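Local coordinates for protein beta-N-acetylhexosaminidase (Beutenbergia cavernae, PDB 5BU9) that probably hydrolyses terminal non-reducing N-acetyl-D-hexosamine residues from N-acetyl-beta-D-hexosaminides, as a member of glycoside hydrolase family 3, at residues Leu105-Ala119 with Ser165-Val179. Numbering follows the deposited sequence.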
ATOM      1  N   LEU A 105     -14.453 -18.964   4.847  1.00 45.59           N
ATOM      2  CA  LEU A 105     -13.567 -20.073   5.223  1.00 50.15           C
ATOM      3  C   LEU A 105     -13.139 -20.016   6.711  1.00 48.07           C
ATOM      4  O   LEU A 105     -12.975 -18.930   7.284  1.00 69.87           O
ATOM      5  CB  LEU A 105     -12.314 -20.063   4.328  1.00 56.88           C
ATOM      6  CG  LEU A 105     -12.470 -20.113   2.802  1.00 59.38           C
ATOM      7  CD1 LEU A 105     -11.171 -19.753   2.134  1.00 42.66           C
ATOM      8  CD2 LEU A 105     -12.928 -21.504   2.344  1.00 54.03           C
ATOM      9  N   ASP A 106     -12.980 -21.183   7.332  1.00 51.46           N
ATOM     10  CA  ASP A 106     -12.245 -21.304   8.599  1.00 63.56           C
ATOM     11  C   ASP A 106     -10.924 -20.594   8.400  1.00 69.96           C
ATOM     12  O   ASP A 106     -10.298 -20.789   7.364  1.00 53.13           O
ATOM     13  CB  ASP A 106     -11.992 -22.777   8.991  1.00 52.99           C
ATOM     14  CG  ASP A 106     -13.256 -23.504   9.421  1.00 87.15           C
ATOM     15  OD1 ASP A 106     -14.262 -22.833   9.737  1.00102.01           O
ATOM     16  OD2 ASP A 106     -13.244 -24.753   9.463  1.00 92.18           O
ATOM     17  N   PRO A 107     -10.499 -19.764   9.370  1.00 52.37           N
ATOM     18  CA  PRO A 107      -9.217 -19.058   9.230  1.00 65.18           C
ATOM     19  C   PRO A 107      -8.037 -19.998   8.932  1.00 59.01           C
ATOM     20  O   PRO A 107      -7.169 -19.660   8.122  1.00 58.38           O
ATOM     21  CB  PRO A 107      -9.064 -18.366  10.589  1.00 71.55           C
ATOM     22  CG  PRO A 107     -10.481 -18.060  10.977  1.00 58.91           C
ATOM     23  CD  PRO A 107     -11.259 -19.287  10.541  1.00 55.32           C
ATOM     24  N   ALA A 108      -8.031 -21.173   9.556  1.00 55.50           N
ATOM     25  CA  ALA A 108      -7.023 -22.196   9.296  1.00 47.95           C
ATOM     26  C   ALA A 108      -6.934 -22.537   7.795  1.00 60.53           C
ATOM     27  O   ALA A 108      -5.843 -22.618   7.218  1.00 54.72           O
ATOM     28  CB  ALA A 108      -7.333 -23.457  10.128  1.00 50.49           C
ATOM     29  N   THR A 109      -8.091 -22.742   7.175  1.00 58.15           N
ATOM     30  CA  THR A 109      -8.159 -23.067   5.754  1.00 56.47           C
ATOM     31  C   THR A 109      -7.673 -21.895   4.885  1.00 46.99           C
ATOM     32  O   THR A 109      -6.959 -22.091   3.905  1.00 66.88           O
ATOM     33  CB  THR A 109      -9.599 -23.440   5.341  1.00 51.49           C
ATOM     34  OG1 THR A 109     -10.079 -24.505   6.167  1.00 64.13           O
ATOM     35  CG2 THR A 109      -9.643 -23.858   3.879  1.00 47.62           C
ATOM     36  N   LEU A 110      -8.074 -20.684   5.259  1.00 43.90           N
ATOM     37  CA  LEU A 110      -7.687 -19.463   4.555  1.00 41.40           C
ATOM     38  C   LEU A 110      -6.193 -19.255   4.640  1.00 47.03           C
ATOM     39  O   LEU A 110      -5.571 -18.907   3.646  1.00 49.11           O
ATOM     40  CB  LEU A 110      -8.410 -18.248   5.131  1.00 40.39           C
ATOM     41  CG  LEU A 110      -8.049 -16.859   4.576  1.00 46.94           C
ATOM     42  CD1 LEU A 110      -8.084 -16.841   3.027  1.00 39.10           C
ATOM     43  CD2 LEU A 110      -9.011 -15.843   5.135  1.00 37.76           C
ATOM     44  N   GLN A 111      -5.627 -19.477   5.827  1.00 41.87           N
ATOM     45  CA  GLN A 111      -4.191 -19.353   6.032  1.00 50.25           C
ATOM     46  C   GLN A 111      -3.418 -20.348   5.152  1.00 69.02           C
ATOM     47  O   GLN A 111      -2.389 -20.004   4.555  1.00 48.66           O
ATOM     48  CB  GLN A 111      -3.827 -19.560   7.504  1.00 45.85           C
ATOM     49  CG  GLN A 111      -2.310 -19.474   7.720  1.00 43.89           C
ATOM     50  CD  GLN A 111      -1.894 -19.376   9.179  1.00 66.49           C
ATOM     51  OE1 GLN A 111      -2.701 -19.084  10.066  1.00 45.55           O
ATOM     52  NE2 GLN A 111      -0.611 -19.597   9.427  1.00 49.07           N
ATOM     53  N   ALA A 112      -3.918 -21.579   5.062  1.00 48.59           N
ATOM     54  CA  ALA A 112      -3.302 -22.585   4.191  1.00 45.17           C
ATOM     55  C   ALA A 112      -3.391 -22.167   2.718  1.00 74.29           C
ATOM     56  O   ALA A 112      -2.410 -22.238   1.992  1.00 53.21           O
ATOM     57  CB  ALA A 112      -3.951 -23.950   4.395  1.00 46.69           C
ATOM     58  N   ASP A 113      -4.563 -21.722   2.275  1.00 52.19           N
ATOM     59  CA  ASP A 113      -4.700 -21.284   0.890  1.00 54.15           C
ATOM     60  C   ASP A 113      -3.835 -20.044   0.631  1.00 47.10           C
ATOM     61  O   ASP A 113      -3.264 -19.897  -0.448  1.00 51.06           O
ATOM     62  CB  ASP A 113      -6.168 -21.012   0.540  1.00 41.45           C
ATOM     63  CG  ASP A 113      -7.025 -22.297   0.526  1.00 49.01           C
ATOM     64  OD1 ASP A 113      -6.473 -23.422   0.458  1.00 58.31           O
ATOM     65  OD2 ASP A 113      -8.263 -22.169   0.575  1.00 63.15           O
ATOM     66  N   ALA A 114      -3.693 -19.171   1.621  1.00 41.15           N
ATOM     67  CA  ALA A 114      -2.938 -17.931   1.387  1.00 53.91           C
ATOM     68  C   ALA A 114      -1.454 -18.234   1.356  1.00 38.09           C
ATOM     69  O   ALA A 114      -0.691 -17.498   0.752  1.00 43.92           O
ATOM     70  CB  ALA A 114      -3.226 -16.899   2.433  1.00 40.18           C
ATOM     71  N   THR A 115      -1.057 -19.318   2.015  1.00 39.60           N
ATOM     72  CA  THR A 115       0.329 -19.772   1.944  1.00 49.83           C
ATOM     73  C   THR A 115       0.650 -20.169   0.498  1.00 47.93           C
ATOM     74  O   THR A 115       1.709 -19.843  -0.052  1.00 48.23           O
ATOM     75  CB  THR A 115       0.578 -20.961   2.878  1.00 44.09           C
ATOM     76  OG1 THR A 115       0.226 -20.594   4.213  1.00 52.05           O
ATOM     77  CG2 THR A 115       2.040 -21.397   2.824  1.00 42.87           C
ATOM     78  N   THR A 116      -0.281 -20.883  -0.112  1.00 49.70           N
ATOM     79  CA  THR A 116      -0.156 -21.275  -1.501  1.00 43.30           C
ATOM     80  C   THR A 116      -0.078 -20.035  -2.384  1.00 44.34           C
ATOM     81  O   THR A 116       0.829 -19.929  -3.206  1.00 50.69           O
ATOM     82  CB  THR A 116      -1.328 -22.152  -1.922  1.00 45.71           C
ATOM     83  OG1 THR A 116      -1.389 -23.286  -1.053  1.00 50.15           O
ATOM     84  CG2 THR A 116      -1.183 -22.612  -3.370  1.00 42.72           C
ATOM     85  N   TRP A 117      -1.009 -19.092  -2.199  1.00 39.12           N
ATOM     86  CA  TRP A 117      -1.062 -17.869  -3.030  1.00 36.94           C
ATOM     87  C   TRP A 117       0.228 -17.086  -2.883  1.00 39.39           C
ATOM     88  O   TRP A 117       0.793 -16.587  -3.853  1.00 37.61           O
ATOM     89  CB  TRP A 117      -2.252 -16.987  -2.641  1.00 35.88           C
ATOM     90  CG  TRP A 117      -3.529 -17.712  -2.773  1.00 67.28           C
ATOM     91  CD1 TRP A 117      -3.777 -18.771  -3.596  1.00 42.95           C
ATOM     92  CD2 TRP A 117      -4.739 -17.481  -2.039  1.00 40.12           C
ATOM     93  NE1 TRP A 117      -5.069 -19.207  -3.430  1.00 38.37           N
ATOM     94  CE2 TRP A 117      -5.680 -18.435  -2.475  1.00 57.61           C
ATOM     95  CE3 TRP A 117      -5.118 -16.563  -1.059  1.00 47.80           C
ATOM     96  CZ2 TRP A 117      -6.984 -18.481  -1.977  1.00 37.86           C
ATOM     97  CZ3 TRP A 117      -6.403 -16.616  -0.560  1.00 43.43           C
ATOM     98  CH2 TRP A 117      -7.318 -17.571  -1.015  1.00 59.76           C
ATOM     99  N   GLY A 118       0.701 -16.992  -1.651  1.00 39.68           N
ATOM    100  CA  GLY A 118       1.973 -16.345  -1.382  1.00 47.55           C
ATOM    101  C   GLY A 118       3.171 -16.974  -2.071  1.00 38.03           C
ATOM    102  O   GLY A 118       4.046 -16.244  -2.548  1.00 38.40           O
ATOM    103  N   ALA A 119       3.212 -18.313  -2.122  1.00 38.42           N
ATOM    104  CA  ALA A 119       4.325 -19.047  -2.736  1.00 44.25           C
ATOM    105  C   ALA A 119       4.430 -18.716  -4.240  1.00 39.26           C
ATOM    106  O   ALA A 119       5.525 -18.609  -4.804  1.00 45.78           O
ATOM    107  CB  ALA A 119       4.155 -20.562  -2.526  1.00 41.29           C
ATOM    108  N   SER A 165      -9.946 -11.957  12.038  1.00 42.44           N
ATOM    109  CA  SER A 165      -9.525 -13.355  12.024  1.00 43.80           C
ATOM    110  C   SER A 165      -9.187 -13.831  10.590  1.00 43.27           C
ATOM    111  O   SER A 165      -8.290 -14.642  10.391  1.00 51.51           O
ATOM    112  CB  SER A 165     -10.587 -14.253  12.665  1.00 45.51           C
ATOM    113  OG  SER A 165     -11.821 -14.226  11.974  1.00 48.36           O
ATOM    114  N   HIS A 166      -9.873 -13.307   9.587  1.00 42.25           N
ATOM    115  CA  HIS A 166      -9.576 -13.772   8.255  1.00 45.45           C
ATOM    116  C   HIS A 166      -8.397 -13.019   7.653  1.00 51.41           C
ATOM    117  O   HIS A 166      -7.488 -13.658   7.106  1.00 42.00           O
ATOM    118  CB  HIS A 166     -10.832 -13.709   7.389  1.00 48.05           C
ATOM    119  CG  HIS A 166     -11.876 -14.674   7.846  1.00 65.15           C
ATOM    120  ND1 HIS A 166     -12.744 -14.388   8.874  1.00 49.72           N
ATOM    121  CD2 HIS A 166     -12.125 -15.956   7.489  1.00 44.56           C
ATOM    122  CE1 HIS A 166     -13.516 -15.437   9.101  1.00 57.14           C
ATOM    123  NE2 HIS A 166     -13.160 -16.402   8.274  1.00 49.69           N
ATOM    124  N   ALA A 167      -8.361 -11.695   7.785  1.00 39.03           N
ATOM    125  CA  ALA A 167      -7.247 -10.949   7.201  1.00 37.66           C
ATOM    126  C   ALA A 167      -5.948 -11.353   7.882  1.00 40.00           C
ATOM    127  O   ALA A 167      -4.904 -11.452   7.226  1.00 37.76           O
ATOM    128  CB  ALA A 167      -7.461  -9.434   7.294  1.00 41.09           C
ATOM    129  N   ASN A 168      -6.001 -11.619   9.184  1.00 39.34           N
ATOM    130  CA  ASN A 168      -4.777 -11.997   9.896  1.00 40.02           C
ATOM    131  C   ASN A 168      -4.318 -13.396   9.481  1.00 47.85           C
ATOM    132  O   ASN A 168      -3.122 -13.695   9.487  1.00 48.19           O
ATOM    133  CB  ASN A 168      -4.967 -11.939  11.417  1.00 50.65           C
ATOM    134  CG  ASN A 168      -5.000 -10.528  11.940  1.00 62.90           C
ATOM    135  OD1 ASN A 168      -4.634  -9.587  11.229  1.00 51.99           O
ATOM    136  ND2 ASN A 168      -5.440 -10.366  13.189  1.00 43.34           N
ATOM    137  N   ALA A 169      -5.284 -14.241   9.129  1.00 42.21           N
ATOM    138  CA  ALA A 169      -4.997 -15.578   8.654  1.00 43.11           C
ATOM    139  C   ALA A 169      -4.304 -15.434   7.306  1.00 46.68           C
ATOM    140  O   ALA A 169      -3.272 -16.050   7.061  1.00 42.42           O
ATOM    141  CB  ALA A 169      -6.254 -16.375   8.532  1.00 44.11           C
ATOM    142  N   PHE A 170      -4.860 -14.565   6.460  1.00 40.58           N
ATOM    143  CA  PHE A 170      -4.328 -14.316   5.111  1.00 59.44           C
ATOM    144  C   PHE A 170      -2.889 -13.809   5.232  1.00 39.91           C
ATOM    145  O   PHE A 170      -1.997 -14.322   4.581  1.00 38.89           O
ATOM    146  CB  PHE A 170      -5.261 -13.329   4.369  1.00 38.07           C
ATOM    147  CG  PHE A 170      -4.787 -12.871   2.993  1.00 47.64           C
ATOM    148  CD1 PHE A 170      -3.873 -11.828   2.857  1.00 35.45           C
ATOM    149  CD2 PHE A 170      -5.355 -13.399   1.840  1.00 38.70           C
ATOM    150  CE1 PHE A 170      -3.489 -11.369   1.611  1.00 36.58           C
ATOM    151  CE2 PHE A 170      -4.977 -12.936   0.592  1.00 35.55           C
ATOM    152  CZ  PHE A 170      -4.032 -11.915   0.475  1.00 34.29           C
ATOM    153  N   SER A 171      -2.677 -12.833   6.104  1.00 39.31           N
ATOM    154  CA  SER A 171      -1.352 -12.267   6.332  1.00 50.27           C
ATOM    155  C   SER A 171      -0.381 -13.355   6.778  1.00 46.56           C
ATOM    156  O   SER A 171       0.737 -13.450   6.266  1.00 44.30           O
ATOM    157  CB  SER A 171      -1.410 -11.135   7.390  1.00 37.25           C
ATOM    158  OG  SER A 171      -2.054  -9.974   6.899  1.00 41.92           O
ATOM    159  N   ALA A 172      -0.815 -14.181   7.726  1.00 46.03           N
ATOM    160  CA  ALA A 172       0.044 -15.241   8.267  1.00 42.22           C
ATOM    161  C   ALA A 172       0.548 -16.218   7.187  1.00 43.96           C
ATOM    162  O   ALA A 172       1.728 -16.583   7.182  1.00 54.73           O
ATOM    163  CB  ALA A 172      -0.677 -15.985   9.364  1.00 43.79           C
ATOM    164  N   GLY A 173      -0.329 -16.635   6.271  1.00 49.34           N
ATOM    165  CA  GLY A 173       0.070 -17.543   5.205  1.00 50.68           C
ATOM    166  C   GLY A 173       0.999 -16.873   4.202  1.00 41.47           C
ATOM    167  O   GLY A 173       1.930 -17.464   3.664  1.00 54.12           O
HETATM  168  N   MSE A 174       0.717 -15.607   3.965  1.00 41.20           N
HETATM  169  CA  MSE A 174       1.494 -14.786   3.077  1.00 46.23           C
HETATM  170  C   MSE A 174       2.926 -14.706   3.629  1.00 52.57           C
HETATM  171  O   MSE A 174       3.878 -15.059   2.923  1.00 38.90           O
HETATM  172  CB  MSE A 174       0.809 -13.408   2.944  1.00 39.12           C
HETATM  173  CG  MSE A 174       1.093 -12.654   1.657  1.00 75.74           C
HETATM  174 SE   MSE A 174       0.206 -13.294   0.044  0.82 49.96          SE
HETATM  175  CE  MSE A 174      -1.333 -14.091   0.900  1.00103.99           C
ATOM    176  N   ARG A 175       3.069 -14.299   4.900  1.00 40.57           N
ATOM    177  CA  ARG A 175       4.371 -14.238   5.567  1.00 39.73           C
ATOM    178  C   ARG A 175       5.058 -15.603   5.583  1.00 53.78           C
ATOM    179  O   ARG A 175       6.266 -15.664   5.422  1.00 43.12           O
ATOM    180  CB  ARG A 175       4.240 -13.731   7.008  1.00 54.10           C
ATOM    181  CG  ARG A 175       3.767 -12.297   7.122  1.00 81.81           C
ATOM    182  CD  ARG A 175       3.934 -11.669   8.531  1.00 44.82           C
ATOM    183  NE  ARG A 175       3.240 -10.382   8.505  1.00 61.29           N
ATOM    184  CZ  ARG A 175       2.061 -10.157   9.074  1.00 87.24           C
ATOM    185  NH1 ARG A 175       1.472 -11.120   9.773  1.00 49.41           N
ATOM    186  NH2 ARG A 175       1.481  -8.965   8.963  1.00 78.27           N
ATOM    187  N   ALA A 176       4.301 -16.694   5.764  1.00 42.59           N
ATOM    188  CA  ALA A 176       4.913 -18.035   5.829  1.00 48.71           C
ATOM    189  C   ALA A 176       5.564 -18.393   4.498  1.00 43.95           C
ATOM    190  O   ALA A 176       6.450 -19.242   4.445  1.00 50.40           O
ATOM    191  CB  ALA A 176       3.884 -19.113   6.226  1.00 45.66           C
ATOM    192  N   SER A 177       5.125 -17.740   3.424  1.00 46.94           N
ATOM    193  CA  SER A 177       5.742 -17.940   2.117  1.00 42.52           C
ATOM    194  C   SER A 177       6.713 -16.813   1.710  1.00 46.88           C
ATOM    195  O   SER A 177       7.130 -16.756   0.563  1.00 47.75           O
ATOM    196  CB  SER A 177       4.657 -18.105   1.056  1.00 41.33           C
ATOM    197  OG  SER A 177       4.033 -19.375   1.201  1.00 49.11           O
ATOM    198  N   GLY A 178       7.083 -15.939   2.649  1.00 42.90           N
ATOM    199  CA  GLY A 178       8.055 -14.888   2.385  1.00 41.90           C
ATOM    200  C   GLY A 178       7.516 -13.599   1.783  1.00 39.73           C
ATOM    201  O   GLY A 178       8.274 -12.781   1.264  1.00 50.25           O
ATOM    202  N   VAL A 179       6.201 -13.404   1.859  1.00 40.22           N
ATOM    203  CA  VAL A 179       5.572 -12.200   1.307  1.00 36.95           C
ATOM    204  C   VAL A 179       4.945 -11.388   2.409  1.00 45.59           C
ATOM    205  O   VAL A 179       3.996 -11.850   3.047  1.00 41.97           O
ATOM    206  CB  VAL A 179       4.487 -12.530   0.262  1.00 39.65           C
ATOM    207  CG1 VAL A 179       4.021 -11.239  -0.378  1.00 38.26           C
ATOM    208  CG2 VAL A 179       5.009 -13.493  -0.760  1.00 37.43           C
TER
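Gly173 meets Gln111 and Thr115 almost backbone to backbone, where helices 107-119 and 165-176 run 7.0 Å apart, crossing at -40°. Having no side chain, Gly173 brings its CA to 3.5 Å from Gln111 O in a CA-H...O contact. In return Thr115 CA lies 3.3 Å from Gly173 O, the straightest such contact here; that of Gln111 CA with Ala169 O is longer and more bent. Such contacts are characteristic of small-residue helix interfaces, and Ala114 and Ala169 fit the scheme with one methyl each, Ala169 CB resting on Pro107 O. Threonine suits the centre because Thr115 OG1 donates within its own helix to Gln111 O (2.7 Å), from the opposite face to Thr115 N.

Larger apolar groups fill the flank. Phe170, with CG anti to its backbone N (chi1 175°), swings its ring beside Ala114 and against the edge of the Trp117 indole, CE2 to CE3 4.0 Å. Selenomethionine Met174 bends so that CE lies near the rim of one Phe170 face and touches Ala114 CB, while SE meets Gly118 CA. Leu110 CD2 sits at the imidazole edge of His166, against its CB and 3.3 Å from its O. On the other flank the extended Gln111 lays its amide along Ala172 CB.

Polar bonds mark both ends. His166 NE2 gives Leu105 O a weak, bent bond (2.7 Å, 130° at the hydrogen), with Pro107 CG near the rim of one ring face. ND1 bonds Thr162 O; donating fully to both carbonyls would require a protonated ring, a charge not seen directly. Ser177 OG donates to Thr115 O at 2.7 Å, from the opposite face to Ala119 N. Gly178, at positive phi, closes helix 165-176 in a Schellman motif before strand 180-186.

Cohesion between these outer TIM-barrel helices thus rests mainly on close backbone fit and apolar packing, with interhelical hydrogen bonds confined to the ends.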